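Local coordinates for protein 5,10-methylenetetrahydromethanopterin reductase (Methanopyrus kandleri, PDB 1EZW) that catalyses the reversible, coenzyme F420-dependent reduction of methylenetetrahydromethanopterin to methyltetrahydromethanopterin, a one-carbon step of methanogenesis from carbon dioxide, at residues Asp38-Leu49 with Leu61-Arg71. Sequence-based numbering, arbitrary orientation.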
ATOM      1  N   ASP A  38      -5.272 -11.191  18.417  1.00 19.26           N
ATOM      2  CA  ASP A  38      -6.199 -10.092  18.669  1.00 18.32           C
ATOM      3  C   ASP A  38      -6.270  -9.742  20.141  1.00 18.00           C
ATOM      4  O   ASP A  38      -7.074 -10.341  20.876  1.00 19.01           O
ATOM      5  CB  ASP A  38      -7.606 -10.480  18.119  1.00 17.03           C
ATOM      6  CG  ASP A  38      -8.700  -9.507  18.542  1.00 16.96           C
ATOM      7  OD1 ASP A  38      -8.377  -8.312  18.623  1.00 16.97           O
ATOM      8  OD2 ASP A  38      -9.849  -9.948  18.778  1.00 16.55           O
ATOM      9  N   HIS A  39      -5.419  -8.811  20.596  0.70 18.38           N
ATOM     10  CA  HIS A  39      -5.402  -8.374  22.014  0.70 17.96           C
ATOM     11  C   HIS A  39      -5.414  -6.849  22.002  0.70 16.97           C
ATOM     12  O   HIS A  39      -4.580  -6.255  21.314  0.70 15.64           O
ATOM     13  CB  HIS A  39      -4.127  -8.860  22.728  0.70 21.15           C
ATOM     14  CG  HIS A  39      -4.106 -10.334  22.991  0.70 22.70           C
ATOM     15  ND1 HIS A  39      -3.028 -10.977  23.565  0.70 24.48           N
ATOM     16  CD2 HIS A  39      -5.043 -11.289  22.776  0.70 24.24           C
ATOM     17  CE1 HIS A  39      -3.303 -12.263  23.687  0.70 24.58           C
ATOM     18  NE2 HIS A  39      -4.519 -12.479  23.212  0.70 25.44           N
ATOM     19  N   TYR A  40      -6.312  -6.231  22.787  1.00 16.55           N
ATOM     20  CA  TYR A  40      -6.462  -4.776  22.792  1.00 17.03           C
ATOM     21  C   TYR A  40      -5.158  -4.041  23.089  1.00 16.23           C
ATOM     22  O   TYR A  40      -4.977  -2.887  22.669  1.00 16.38           O
ATOM     23  CB  TYR A  40      -7.531  -4.354  23.838  1.00 17.50           C
ATOM     24  CG  TYR A  40      -6.932  -4.310  25.226  1.00 19.01           C
ATOM     25  CD1 TYR A  40      -6.272  -3.156  25.674  1.00 16.63           C
ATOM     26  CD2 TYR A  40      -6.790  -5.498  25.979  1.00 17.78           C
ATOM     27  CE1 TYR A  40      -5.453  -3.172  26.803  1.00 18.26           C
ATOM     28  CE2 TYR A  40      -5.966  -5.523  27.127  1.00 18.78           C
ATOM     29  CZ  TYR A  40      -5.297  -4.377  27.517  1.00 19.02           C
ATOM     30  OH  TYR A  40      -4.378  -4.433  28.551  1.00 20.54           O
ATOM     31  N   ASN A  41      -4.235  -4.688  23.813  1.00 16.20           N
ATOM     32  CA  ASN A  41      -3.021  -3.974  24.183  1.00 17.20           C
ATOM     33  C   ASN A  41      -2.023  -3.804  23.056  1.00 16.94           C
ATOM     34  O   ASN A  41      -1.095  -3.022  23.156  1.00 15.77           O
ATOM     35  CB  ASN A  41      -2.321  -4.653  25.383  1.00 18.05           C
ATOM     36  CG  ASN A  41      -2.094  -6.132  25.172  1.00 20.28           C
ATOM     37  OD1 ASN A  41      -3.018  -6.876  24.901  1.00 21.79           O
ATOM     38  ND2 ASN A  41      -0.860  -6.565  25.330  1.00 25.69           N
ATOM     39  N   ASN A  42      -2.233  -4.533  21.972  1.00 15.89           N
ATOM     40  CA  ASN A  42      -1.304  -4.470  20.842  1.00 16.02           C
ATOM     41  C   ASN A  42      -1.964  -3.742  19.695  1.00 16.07           C
ATOM     42  O   ASN A  42      -3.085  -3.250  19.851  1.00 15.54           O
ATOM     43  CB  ASN A  42      -0.942  -5.890  20.429  1.00 17.21           C
ATOM     44  CG  ASN A  42      -0.119  -6.585  21.512  1.00 19.72           C
ATOM     45  OD1 ASN A  42       0.769  -5.972  22.078  1.00 20.41           O
ATOM     46  ND2 ASN A  42      -0.401  -7.842  21.778  1.00 22.24           N
ATOM     47  N   TYR A  43      -1.274  -3.655  18.553  1.00 14.29           N
ATOM     48  CA  TYR A  43      -1.896  -2.988  17.405  1.00 14.79           C
ATOM     49  C   TYR A  43      -3.075  -3.878  16.953  1.00 15.74           C
ATOM     50  O   TYR A  43      -3.092  -5.097  17.143  1.00 17.67           O
ATOM     51  CB  TYR A  43      -0.868  -2.763  16.295  1.00 13.92           C
ATOM     52  CG  TYR A  43       0.145  -1.713  16.648  1.00 15.06           C
ATOM     53  CD1 TYR A  43       1.440  -2.067  17.044  1.00 15.69           C
ATOM     54  CD2 TYR A  43      -0.209  -0.347  16.592  1.00 15.86           C
ATOM     55  CE1 TYR A  43       2.390  -1.072  17.381  1.00 15.63           C
ATOM     56  CE2 TYR A  43       0.705   0.643  16.912  1.00 15.49           C
ATOM     57  CZ  TYR A  43       2.002   0.274  17.308  1.00 17.62           C
ATOM     58  OH  TYR A  43       2.894   1.268  17.624  1.00 18.52           O
ATOM     59  N   SER A  44      -4.086  -3.261  16.373  0.60 15.32           N
ATOM     60  CA  SER A  44      -5.295  -3.992  16.038  0.60 15.13           C
ATOM     61  C   SER A  44      -5.089  -4.901  14.868  0.60 15.09           C
ATOM     62  O   SER A  44      -4.373  -4.572  13.930  0.60 15.61           O
ATOM     63  CB  SER A  44      -6.440  -3.021  15.773  0.60 17.17           C
ATOM     64  OG  SER A  44      -6.235  -2.297  14.574  0.60 18.70           O
ATOM     65  N   TYR A  45      -5.731  -6.060  14.936  1.00 15.37           N
ATOM     66  CA  TYR A  45      -5.545  -7.055  13.887  1.00 16.66           C
ATOM     67  C   TYR A  45      -6.021  -6.536  12.542  1.00 16.86           C
ATOM     68  O   TYR A  45      -5.399  -6.858  11.527  1.00 17.16           O
ATOM     69  CB  TYR A  45      -6.196  -8.416  14.245  1.00 17.27           C
ATOM     70  CG  TYR A  45      -7.702  -8.557  14.027  1.00 16.40           C
ATOM     71  CD1 TYR A  45      -8.260  -8.689  12.733  1.00 16.12           C
ATOM     72  CD2 TYR A  45      -8.556  -8.577  15.113  1.00 16.28           C
ATOM     73  CE1 TYR A  45      -9.596  -8.839  12.543  1.00 17.20           C
ATOM     74  CE2 TYR A  45      -9.936  -8.735  14.940  1.00 15.20           C
ATOM     75  CZ  TYR A  45     -10.442  -8.866  13.663  1.00 16.19           C
ATOM     76  OH  TYR A  45     -11.767  -9.040  13.465  1.00 16.59           O
ATOM     77  N   MET A  46      -7.101  -5.753  12.499  1.00 16.76           N
ATOM     78  CA  MET A  46      -7.596  -5.230  11.238  1.00 16.90           C
ATOM     79  C   MET A  46      -6.586  -4.262  10.626  1.00 16.12           C
ATOM     80  O   MET A  46      -6.353  -4.300   9.415  1.00 16.85           O
ATOM     81  CB  MET A  46      -8.950  -4.511  11.414  1.00 20.44           C
ATOM     82  CG  MET A  46     -10.150  -5.392  11.153  1.00 24.40           C
ATOM     83  SD  MET A  46     -10.048  -6.263   9.568  1.00 23.33           S
ATOM     84  CE  MET A  46     -10.436  -5.083   8.215  1.00 27.08           C
ATOM     85  N   GLY A  47      -5.970  -3.416  11.431  1.00 14.67           N
ATOM     86  CA  GLY A  47      -4.992  -2.491  10.851  1.00 14.83           C
ATOM     87  C   GLY A  47      -3.757  -3.219  10.341  1.00 14.92           C
ATOM     88  O   GLY A  47      -3.312  -2.990   9.207  1.00 15.32           O
ATOM     89  N   VAL A  48      -3.202  -4.098  11.184  1.00 14.10           N
ATOM     90  CA  VAL A  48      -2.008  -4.843  10.835  1.00 12.79           C
ATOM     91  C   VAL A  48      -2.279  -5.792   9.652  1.00 14.23           C
ATOM     92  O   VAL A  48      -1.462  -5.880   8.733  1.00 15.50           O
ATOM     93  CB  VAL A  48      -1.505  -5.641  12.068  1.00 16.09           C
ATOM     94  CG1 VAL A  48      -0.314  -6.550  11.680  1.00 17.74           C
ATOM     95  CG2 VAL A  48      -1.088  -4.657  13.155  1.00 15.99           C
ATOM     96  N   LEU A  49      -3.397  -6.524   9.668  1.00 13.30           N
ATOM     97  CA  LEU A  49      -3.645  -7.424   8.527  1.00 15.35           C
ATOM     98  C   LEU A  49      -3.990  -6.703   7.228  1.00 15.77           C
ATOM     99  O   LEU A  49      -3.681  -7.210   6.156  1.00 15.39           O
ATOM    100  CB  LEU A  49      -4.734  -8.440   8.889  1.00 15.16           C
ATOM    101  CG  LEU A  49      -4.295  -9.508   9.905  1.00 16.08           C
ATOM    102  CD1 LEU A  49      -5.580 -10.228  10.379  1.00 16.75           C
ATOM    103  CD2 LEU A  49      -3.314 -10.478   9.298  1.00 17.16           C
ATOM    104  N   LEU A  61      -4.410 -14.746   5.253  0.60 16.49           N
ATOM    105  CA  LEU A  61      -4.344 -13.748   6.350  0.60 16.08           C
ATOM    106  C   LEU A  61      -5.556 -13.713   7.265  0.60 15.54           C
ATOM    107  O   LEU A  61      -6.669 -13.660   6.766  0.60 15.57           O
ATOM    108  CB  LEU A  61      -4.282 -12.301   5.736  0.60 15.93           C
ATOM    109  CG  LEU A  61      -3.156 -11.291   5.467  0.60 20.94           C
ATOM    110  CD1 LEU A  61      -1.789 -11.907   5.635  0.60 16.85           C
ATOM    111  CD2 LEU A  61      -3.333 -10.707   4.047  0.60 19.02           C
ATOM    112  N   GLY A  62      -5.371 -13.738   8.577  1.00 15.75           N
ATOM    113  CA  GLY A  62      -6.557 -13.529   9.403  1.00 16.02           C
ATOM    114  C   GLY A  62      -6.227 -13.468  10.851  1.00 15.15           C
ATOM    115  O   GLY A  62      -5.079 -13.737  11.299  1.00 14.94           O
ATOM    116  N   PRO A  63      -7.246 -13.130  11.655  1.00 16.16           N
ATOM    117  CA  PRO A  63      -7.048 -13.050  13.085  1.00 16.58           C
ATOM    118  C   PRO A  63      -6.826 -14.448  13.660  1.00 17.95           C
ATOM    119  O   PRO A  63      -7.560 -15.366  13.313  1.00 18.23           O
ATOM    120  CB  PRO A  63      -8.346 -12.388  13.570  1.00 16.34           C
ATOM    121  CG  PRO A  63      -9.368 -12.850  12.585  1.00 16.66           C
ATOM    122  CD  PRO A  63      -8.627 -12.770  11.260  1.00 16.46           C
ATOM    123  N   GLY A  64      -5.826 -14.585  14.532  1.00 18.00           N
ATOM    124  CA  GLY A  64      -5.530 -15.872  15.160  1.00 20.27           C
ATOM    125  C   GLY A  64      -5.114 -15.602  16.591  1.00 22.59           C
ATOM    126  O   GLY A  64      -3.912 -15.549  16.891  1.00 25.31           O
ATOM    127  N   ILE A  65      -6.068 -15.489  17.513  1.00 20.96           N
ATOM    128  CA  ILE A  65      -7.491 -15.681  17.245  1.00 21.27           C
ATOM    129  C   ILE A  65      -8.322 -14.563  17.833  1.00 20.77           C
ATOM    130  O   ILE A  65      -7.899 -13.902  18.766  1.00 23.80           O
ATOM    131  CB  ILE A  65      -7.999 -16.957  17.906  1.00 23.23           C
ATOM    132  CG1 ILE A  65      -7.561 -16.958  19.357  1.00 25.03           C
ATOM    133  CG2 ILE A  65      -7.446 -18.185  17.196  1.00 26.54           C
ATOM    134  CD1 ILE A  65      -8.120 -18.181  20.173  1.00 27.41           C
ATOM    135  N   THR A  66      -9.504 -14.350  17.269  1.00 16.69           N
ATOM    136  CA  THR A  66     -10.327 -13.302  17.829  1.00 16.86           C
ATOM    137  C   THR A  66     -11.373 -13.968  18.705  1.00 17.21           C
ATOM    138  O   THR A  66     -11.194 -15.120  19.055  1.00 18.35           O
ATOM    139  CB  THR A  66     -10.896 -12.377  16.736  1.00 16.09           C
ATOM    140  OG1 THR A  66     -11.629 -11.319  17.388  1.00 16.11           O
ATOM    141  CG2 THR A  66     -11.784 -13.121  15.734  1.00 16.84           C
ATOM    142  N   ASN A  67     -12.422 -13.263  19.098  1.00 17.18           N
ATOM    143  CA  ASN A  67     -13.394 -13.880  20.028  1.00 18.86           C
ATOM    144  C   ASN A  67     -14.780 -13.304  19.826  1.00 19.12           C
ATOM    145  O   ASN A  67     -14.963 -12.298  19.145  1.00 18.77           O
ATOM    146  CB  ASN A  67     -12.928 -13.642  21.492  1.00 18.03           C
ATOM    147  CG  ASN A  67     -12.806 -12.160  21.829  1.00 17.74           C
ATOM    148  OD1 ASN A  67     -11.711 -11.560  21.745  1.00 21.27           O
ATOM    149  ND2 ASN A  67     -13.923 -11.545  22.172  1.00 14.36           N
ATOM    150  N   PRO A  68     -15.796 -13.925  20.421  1.00 19.58           N
ATOM    151  CA  PRO A  68     -17.192 -13.435  20.276  1.00 17.89           C
ATOM    152  C   PRO A  68     -17.598 -12.232  21.099  1.00 17.42           C
ATOM    153  O   PRO A  68     -18.680 -11.683  20.871  1.00 19.37           O
ATOM    154  CB  PRO A  68     -18.034 -14.629  20.782  1.00 20.45           C
ATOM    155  CG  PRO A  68     -17.057 -15.817  20.755  1.00 20.41           C
ATOM    156  CD  PRO A  68     -15.750 -15.205  21.164  1.00 20.18           C
ATOM    157  N   TYR A  69     -16.749 -11.827  22.035  1.00 17.66           N
ATOM    158  CA  TYR A  69     -17.135 -10.847  23.041  1.00 19.28           C
ATOM    159  C   TYR A  69     -16.764  -9.398  22.931  1.00 18.64           C
ATOM    160  O   TYR A  69     -17.562  -8.529  23.265  1.00 21.23           O
ATOM    161  CB  TYR A  69     -16.623 -11.322  24.413  1.00 18.76           C
ATOM    162  CG  TYR A  69     -16.981 -12.776  24.698  1.00 21.44           C
ATOM    163  CD1 TYR A  69     -15.996 -13.770  24.650  1.00 21.40           C
ATOM    164  CD2 TYR A  69     -18.317 -13.167  24.892  1.00 23.53           C
ATOM    165  CE1 TYR A  69     -16.316 -15.112  24.785  1.00 23.89           C
ATOM    166  CE2 TYR A  69     -18.655 -14.554  25.027  1.00 24.73           C
ATOM    167  CZ  TYR A  69     -17.635 -15.507  24.968  1.00 25.89           C
ATOM    168  OH  TYR A  69     -17.912 -16.878  25.100  1.00 28.84           O
ATOM    169  N   THR A  70     -15.532  -9.124  22.516  1.00 17.50           N
ATOM    170  CA  THR A  70     -15.096  -7.736  22.515  1.00 16.44           C
ATOM    171  C   THR A  70     -15.627  -6.912  21.349  1.00 16.64           C
ATOM    172  O   THR A  70     -15.417  -5.697  21.330  1.00 17.27           O
ATOM    173  CB  THR A  70     -13.576  -7.648  22.534  1.00 17.64           C
ATOM    174  OG1 THR A  70     -13.095  -8.217  21.307  1.00 16.46           O
ATOM    175  CG2 THR A  70     -12.972  -8.418  23.793  1.00 15.68           C
ATOM    176  N   ARG A  71     -16.264  -7.559  20.370  1.00 17.21           N
ATOM    177  CA  ARG A  71     -16.867  -6.837  19.231  1.00 16.09           C
ATOM    178  C   ARG A  71     -18.129  -7.606  18.898  1.00 16.00           C
ATOM    179  O   ARG A  71     -18.171  -8.825  19.035  1.00 17.60           O
ATOM    180  CB  ARG A  71     -15.981  -6.917  17.977  1.00 15.64           C
ATOM    181  CG  ARG A  71     -14.600  -6.303  18.159  1.00 16.62           C
ATOM    182  CD  ARG A  71     -13.855  -6.488  16.810  1.00 16.23           C
ATOM    183  NE  ARG A  71     -12.455  -6.046  16.867  1.00 14.96           N
ATOM    184  CZ  ARG A  71     -11.494  -6.734  17.481  1.00 15.04           C
ATOM    185  NH1 ARG A  71     -10.239  -6.288  17.505  1.00 17.70           N
ATOM    186  NH2 ARG A  71     -11.797  -7.878  18.080  1.00 17.07           N
TER
HETATM  187  O   HOH W   1     -10.385  -8.800  21.406  1.00 17.04           O
HETATM  188  O   HOH W   2      -5.390 -13.837  19.998  1.00 36.66           O
HETATM  189  O   HOH W   3     -13.130  -9.645  15.581  1.00 16.14           O
HETATM  190  O   HOH W   4      -9.020  -4.996  14.724  0.40 16.34           O
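A chi1 of 170° sets Asp38 CG opposite the backbone N, beside the carbonyl carbon, and presents the carboxylate to Thr66 OG1 and to the Arg71 guanidinium; the Arg71 chain, extended from CG to NE, comes from the opposite direction. The salt bridge is end-on: Arg71 NH1 donates to Asp38 OD1 at 3.0 Å, and Arg71 NH2 to Asp38 OD2 at 2.9 Å. The carboxylate and guanidinium planes stand 46° apart; NH1 meets OD1 from above the carboxylate plane, and NH2 reaches the syn side of OD2, itself tilted out of that plane. Thr66 OG1 donates to Asp38 OD2 over 2.6 Å from the same face as NH2, and a water that also bonds Thr70 OG1 gives OD2 a third donor. Replacing Asp38 by an alanine is likely to leave the buried Arg71 guanidinium without this countercharge and Thr66 OG1 without this acceptor. Within the TIM barrel, this cluster lies where the loops after strands 33-36 and 60-63 meet, in a beta-alpha-beta unit where segment 45-49 runs nearly antiparallel to 61-63 (166°). Pro63 CB sits over the centre of the ring of Tyr45, the first residue of helix 45-54, in a CH-pi contact, 3.8 Å from the centroid. Tyr45 CE2 lies over one guanidinium face, 3.6 Å from Arg71 CZ, while Tyr45 OH bonds Asn79 and a water shared with Thr66 OG1. One turn on, Leu49 packs CD1 against the Gly62 backbone and CD2 against Leu61 CG (3.9 Å).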